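Long-range contact in phosphoribosylaminoimidazole-succinocarboxamide synthase (Pyrococcus horikoshii, PDB 4O7T), which catalyses the ATP-dependent joining of L-aspartate to 5-amino-1-(5-phospho-D-ribosyl)imidazole-4-carboxylate, a step of de novo purine synthesis: residues A[91-96]-A[118-123]. Residues are numbered along the deposited sequence; the frame is centred on the assembly and turned at random.
Sequences VVRNVV and ELYYKN. With TMP (thymidine-5'-phosphate), chain B; ADP (adenosine-5'-diphosphate), chain C.
Arg93 reaches across to Glu118 and sets its guanidinium between that carboxylate and the TMP phosphate. From CB the chain runs out to CD, which lies 3.5 Å from Glu118 OE1; NE stays 4.0 Å from Glu118 OE1, without a bond. A bend at chi3 (77°) swings the guanidinium round so that NH1 donates to Glu118 OE1 at 2.7 Å in a bent salt bridge (143°), the oxygen tilted from the guanidinium plane. The same NH1 gives a nearly straight, in-plane bond to TMP O2P (3.0 Å), while Arg93 NH2 donates to TMP O3P at 2.7 Å. At the backbone, Val91 and Glu118 form an antiparallel hydrogen-bonded pair joining strands 84-93 and 111-121 of the larger sheet of the SAICAR synthetase fold. Glu118 OE1 is gripped twice: Arg93 NH1 comes from one face of the carboxylate and Tyr120 OH donates to it from the other, also at 2.7 Å. Replacing Arg93 by a leucine would probably leave the buried Glu118 carboxylate without its cationic mate and the phosphate without two donors. Val91 packs CG2 against Tyr120 CE2 (3.7 Å) and CG1, anti to the backbone N (chi1 174°), against TMP C5' (3.8 Å).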
ATOM      1  N   VAL A  91       1.684  -8.121   7.660  1.00 10.95           N
ATOM      2  CA  VAL A  91       1.515  -7.496   8.949  1.00 10.65           C
ATOM      3  C   VAL A  91       0.025  -7.436   9.288  1.00 10.88           C
ATOM      4  O   VAL A  91      -0.792  -6.935   8.499  1.00 10.76           O
ATOM      5  CB  VAL A  91       2.167  -6.083   9.007  1.00 10.44           C
ATOM      6  CG1 VAL A  91       1.849  -5.389  10.335  1.00 10.11           C
ATOM      7  CG2 VAL A  91       3.673  -6.159   8.795  1.00 10.16           C
ATOM      8  N   VAL A  92      -0.323  -7.954  10.463  1.00 10.96           N
ATOM      9  CA  VAL A  92      -1.692  -7.854  10.959  1.00 11.33           C
ATOM     10  C   VAL A  92      -1.736  -6.869  12.135  1.00 11.48           C
ATOM     11  O   VAL A  92      -0.875  -6.912  13.020  1.00 11.10           O
ATOM     12  CB  VAL A  92      -2.261  -9.225  11.386  1.00 11.29           C
ATOM     13  CG1 VAL A  92      -3.739  -9.089  11.742  1.00 11.12           C
ATOM     14  CG2 VAL A  92      -2.070 -10.261  10.282  1.00 10.82           C
ATOM     15  N   ARG A  93      -2.727  -5.976  12.127  1.00 11.46           N
ATOM     16  CA  ARG A  93      -2.782  -4.874  13.097  1.00 11.73           C
ATOM     17  C   ARG A  93      -4.171  -4.758  13.741  1.00 12.20           C
ATOM     18  O   ARG A  93      -5.182  -4.703  13.037  1.00 11.90           O
ATOM     19  CB  ARG A  93      -2.362  -3.552  12.422  1.00 11.42           C
ATOM     20  CG  ARG A  93      -1.242  -3.696  11.370  1.00 11.22           C
ATOM     21  CD  ARG A  93      -0.779  -2.364  10.762  1.00 11.21           C
ATOM     22  NE  ARG A  93       0.087  -1.643  11.683  1.00 10.98           N
ATOM     23  CZ  ARG A  93       1.381  -1.372  11.512  1.00 10.96           C
ATOM     24  NH1 ARG A  93       2.029  -1.699  10.386  1.00 10.20           N
ATOM     25  NH2 ARG A  93       2.029  -0.737  12.498  1.00 10.24           N
ATOM     26  N   ASN A  94      -4.197  -4.726  15.075  1.00 12.65           N
ATOM     27  CA  ASN A  94      -5.433  -4.625  15.871  1.00 13.25           C
ATOM     28  C   ASN A  94      -5.577  -3.264  16.541  1.00 13.81           C
ATOM     29  O   ASN A  94      -6.687  -2.746  16.674  1.00 13.76           O
ATOM     30  CB  ASN A  94      -5.464  -5.719  16.944  1.00 12.89           C
ATOM     31  CG  ASN A  94      -5.396  -7.117  16.346  1.00 13.28           C
ATOM     32  OD1 ASN A  94      -6.195  -7.458  15.472  1.00 13.27           O
ATOM     33  ND2 ASN A  94      -4.437  -7.931  16.806  1.00 12.82           N
ATOM     34  N   VAL A  95      -4.439  -2.697  16.945  1.00 13.54           N
ATOM     35  CA  VAL A  95      -4.381  -1.453  17.698  1.00 13.97           C
ATOM     36  C   VAL A  95      -3.380  -0.549  16.969  1.00 14.74           C
ATOM     37  O   VAL A  95      -2.331  -1.035  16.533  1.00 15.12           O
ATOM     38  CB  VAL A  95      -3.927  -1.737  19.155  1.00 13.55           C
ATOM     39  CG1 VAL A  95      -3.587  -0.460  19.892  1.00 13.64           C
ATOM     40  CG2 VAL A  95      -5.007  -2.520  19.903  1.00 13.59           C
ATOM     41  N   VAL A  96      -3.713   0.732  16.791  1.00 14.50           N
ATOM     42  CA  VAL A  96      -2.811   1.668  16.097  1.00 15.04           C
ATOM     43  C   VAL A  96      -1.485   1.859  16.831  1.00 15.05           C
ATOM     44  O   VAL A  96      -1.443   2.188  18.031  1.00 15.44           O
ATOM     45  CB  VAL A  96      -3.459   3.041  15.820  1.00 14.88           C
ATOM     46  CG1 VAL A  96      -2.468   3.986  15.171  1.00 15.17           C
ATOM     47  CG2 VAL A  96      -4.682   2.890  14.935  1.00 14.98           C
ATOM     48  N   GLU A 118      -1.539  -5.690   6.123  1.00 11.48           N
ATOM     49  CA  GLU A 118      -0.654  -4.958   5.212  1.00 11.52           C
ATOM     50  C   GLU A 118       0.367  -5.925   4.594  1.00 11.29           C
ATOM     51  O   GLU A 118       0.852  -6.839   5.266  1.00 11.48           O
ATOM     52  CB  GLU A 118       0.089  -3.834   5.953  1.00 11.25           C
ATOM     53  CG  GLU A 118      -0.822  -2.796   6.620  1.00 11.07           C
ATOM     54  CD  GLU A 118      -0.055  -1.757   7.436  1.00 11.59           C
ATOM     55  OE1 GLU A 118       1.109  -2.017   7.842  1.00 11.44           O
ATOM     56  OE2 GLU A 118      -0.620  -0.664   7.692  1.00 11.36           O
ATOM     57  N   LEU A 119       0.667  -5.724   3.317  1.00 11.15           N
ATOM     58  CA  LEU A 119       1.684  -6.499   2.621  1.00 11.44           C
ATOM     59  C   LEU A 119       2.905  -5.631   2.384  1.00 11.83           C
ATOM     60  O   LEU A 119       2.775  -4.486   1.920  1.00 11.61           O
ATOM     61  CB  LEU A 119       1.156  -7.007   1.278  1.00 11.41           C
ATOM     62  CG  LEU A 119      -0.125  -7.844   1.346  1.00 11.48           C
ATOM     63  CD1 LEU A 119      -0.689  -8.078  -0.050  1.00 11.05           C
ATOM     64  CD2 LEU A 119       0.121  -9.162   2.085  1.00 11.42           C
ATOM     65  N   TYR A 120       4.080  -6.175   2.702  1.00 11.80           N
ATOM     66  CA  TYR A 120       5.350  -5.512   2.419  1.00 12.53           C
ATOM     67  C   TYR A 120       6.222  -6.416   1.571  1.00 12.89           C
ATOM     68  O   TYR A 120       6.332  -7.612   1.830  1.00 12.77           O
ATOM     69  CB  TYR A 120       6.080  -5.166   3.711  1.00 12.25           C
ATOM     70  CG  TYR A 120       5.374  -4.100   4.511  1.00 12.60           C
ATOM     71  CD1 TYR A 120       5.671  -2.750   4.318  1.00 12.51           C
ATOM     72  CD2 TYR A 120       4.397  -4.444   5.447  1.00 12.23           C
ATOM     73  CE1 TYR A 120       5.025  -1.767   5.056  1.00 13.06           C
ATOM     74  CE2 TYR A 120       3.735  -3.468   6.187  1.00 13.14           C
ATOM     75  CZ  TYR A 120       4.056  -2.133   5.992  1.00 13.07           C
ATOM     76  OH  TYR A 120       3.399  -1.169   6.736  1.00 13.54           O
ATOM     77  N   TYR A 121       6.828  -5.837   0.550  1.00 13.88           N
ATOM     78  CA  TYR A 121       7.701  -6.580  -0.337  1.00 15.12           C
ATOM     79  C   TYR A 121       9.094  -6.667   0.310  1.00 15.60           C
ATOM     80  O   TYR A 121       9.714  -5.645   0.588  1.00 14.93           O
ATOM     81  CB  TYR A 121       7.730  -5.885  -1.697  1.00 15.27           C
ATOM     82  CG  TYR A 121       8.751  -6.416  -2.698  1.00 15.76           C
ATOM     83  CD1 TYR A 121       9.036  -7.782  -2.785  1.00 15.81           C
ATOM     84  CD2 TYR A 121       9.405  -5.547  -3.580  1.00 15.75           C
ATOM     85  CE1 TYR A 121       9.943  -8.269  -3.718  1.00 16.26           C
ATOM     86  CE2 TYR A 121      10.317  -6.029  -4.513  1.00 16.15           C
ATOM     87  CZ  TYR A 121      10.579  -7.384  -4.564  1.00 16.26           C
ATOM     88  OH  TYR A 121      11.464  -7.867  -5.467  1.00 17.99           O
ATOM     89  N   LYS A 122       9.550  -7.885   0.594  1.00 18.12           N
ATOM     90  CA  LYS A 122      10.882  -8.100   1.186  1.00 20.35           C
ATOM     91  C   LYS A 122      11.962  -7.821   0.161  1.00 21.14           C
ATOM     92  O   LYS A 122      12.261  -8.676  -0.667  1.00 21.36           O
ATOM     93  CB  LYS A 122      11.038  -9.538   1.673  1.00 22.67           C
ATOM     94  CG  LYS A 122      10.771  -9.748   3.142  1.00 24.95           C
ATOM     95  CD  LYS A 122      11.078 -11.189   3.535  1.00 26.69           C
ATOM     96  CE  LYS A 122      12.510 -11.370   4.003  1.00 28.26           C
ATOM     97  NZ  LYS A 122      12.694 -10.823   5.382  1.00 30.09           N
ATOM     98  N   ASN A 123      12.545  -6.631   0.219  1.00 21.55           N
ATOM     99  CA  ASN A 123      13.539  -6.214  -0.753  1.00 23.04           C
ATOM    100  C   ASN A 123      14.456  -5.169  -0.142  1.00 24.93           C
ATOM    101  O   ASN A 123      13.994  -4.114   0.291  1.00 23.32           O
ATOM    102  CB  ASN A 123      12.840  -5.657  -1.995  1.00 22.60           C
ATOM    103  CG  ASN A 123      13.807  -5.300  -3.097  1.00 23.43           C
ATOM    104  OD1 ASN A 123      14.620  -4.390  -2.950  1.00 23.81           O
ATOM    105  ND2 ASN A 123      13.717  -6.007  -4.218  1.00 22.91           N
TER
HETATM  106  P   TMP B 301       5.589  -1.231  11.803  1.00 12.48           P
HETATM  107  O1P TMP B 301       7.030  -0.864  11.810  1.00 12.05           O
HETATM  108  O2P TMP B 301       5.022  -1.348  10.400  1.00 11.83           O
HETATM  109  O3P TMP B 301       4.705  -0.502  12.787  1.00 12.19           O
HETATM  110  O5' TMP B 301       5.638  -2.730  12.375  1.00 12.70           O
HETATM  111  C5' TMP B 301       4.468  -3.555  12.466  1.00 13.21           C
HETATM  112  C4' TMP B 301       4.815  -4.875  13.147  1.00 14.13           C
HETATM  113  O4' TMP B 301       5.650  -5.671  12.298  1.00 14.81           O
HETATM  114  C3' TMP B 301       5.569  -4.709  14.468  1.00 14.41           C
HETATM  115  O3' TMP B 301       5.004  -5.626  15.392  1.00 13.93           O
HETATM  116  C2' TMP B 301       6.969  -5.210  14.244  1.00 15.09           C
HETATM  117  C1' TMP B 301       6.876  -6.026  12.959  1.00 15.83           C
HETATM  118  N1  TMP B 301       8.038  -5.788  12.091  1.00 17.64           N
HETATM  119  C2  TMP B 301       8.987  -6.828  11.883  1.00 18.13           C
HETATM  120  O2  TMP B 301       8.827  -7.925  12.452  1.00 17.45           O
HETATM  121  N3  TMP B 301      10.060  -6.652  11.086  1.00 18.80           N
HETATM  122  C4  TMP B 301      10.265  -5.470  10.471  1.00 20.01           C
HETATM  123  O4  TMP B 301      11.271  -5.298   9.744  1.00 21.38           O
HETATM  124  C5  TMP B 301       9.291  -4.357  10.655  1.00 19.32           C
HETATM  125  C5M TMP B 301       9.480  -3.014   9.981  1.00 19.23           C
HETATM  126  C6  TMP B 301       8.200  -4.584  11.486  1.00 18.82           C
HETATM  127  PB  ADP C 302      13.847 -12.128   8.477  0.70 39.79           P
HETATM  128  O1B ADP C 302      12.806 -13.041   7.881  0.70 39.59           O
HETATM  129  O2B ADP C 302      13.392 -11.322   9.663  0.70 38.18           O
HETATM  130  O3B ADP C 302      14.610 -11.353   7.432  0.70 40.98           O
HETATM  131  PA  ADP C 302      16.514 -13.104   8.819  0.70 41.21           P
HETATM  132  O1A ADP C 302      16.846 -12.085   7.748  0.70 40.67           O
HETATM  133  O2A ADP C 302      17.238 -13.058  10.144  0.70 40.24           O
HETATM  134  O3A ADP C 302      14.925 -13.130   9.133  0.70 41.63           O
HETATM  135  O5' ADP C 302      16.778 -14.556   8.165  0.70 40.78           O
HETATM  136  C5' ADP C 302      15.743 -15.512   7.937  0.70 36.29           C
HETATM  137  C4' ADP C 302      15.567 -15.761   6.440  0.70 33.47           C
HETATM  138  O4' ADP C 302      15.162 -17.119   6.240  0.70 31.78           O
HETATM  139  C3' ADP C 302      14.457 -14.905   5.853  0.70 32.81           C
HETATM  140  O3' ADP C 302      14.803 -14.548   4.511  0.70 32.30           O
HETATM  141  C2' ADP C 302      13.246 -15.823   5.848  0.70 31.36           C
HETATM  142  O2' ADP C 302      12.314 -15.522   4.812  0.70 32.19           O
HETATM  143  C1' ADP C 302      13.880 -17.178   5.602  0.70 30.37           C
HETATM  144  N9  ADP C 302      13.052 -18.311   6.107  0.70 28.43           N
HETATM  145  C8  ADP C 302      12.307 -18.350   7.230  0.70 26.48           C
HETATM  146  N7  ADP C 302      11.688 -19.550   7.357  0.70 26.24           N
HETATM  147  C5  ADP C 302      12.046 -20.311   6.301  0.70 27.01           C
HETATM  148  C6  ADP C 302      11.764 -21.681   5.797  0.70 26.14           C
HETATM  149  N6  ADP C 302      10.960 -22.519   6.474  0.70 23.74           N
HETATM  150  N1  ADP C 302      12.340 -22.069   4.630  0.70 27.01           N
HETATM  151  C2  ADP C 302      13.152 -21.259   3.928  0.70 26.58           C
HETATM  152  N3  ADP C 302      13.453 -20.010   4.326  0.70 26.55           N
HETATM  153  C4  ADP C 302      12.946 -19.486   5.477  0.70 27.70           C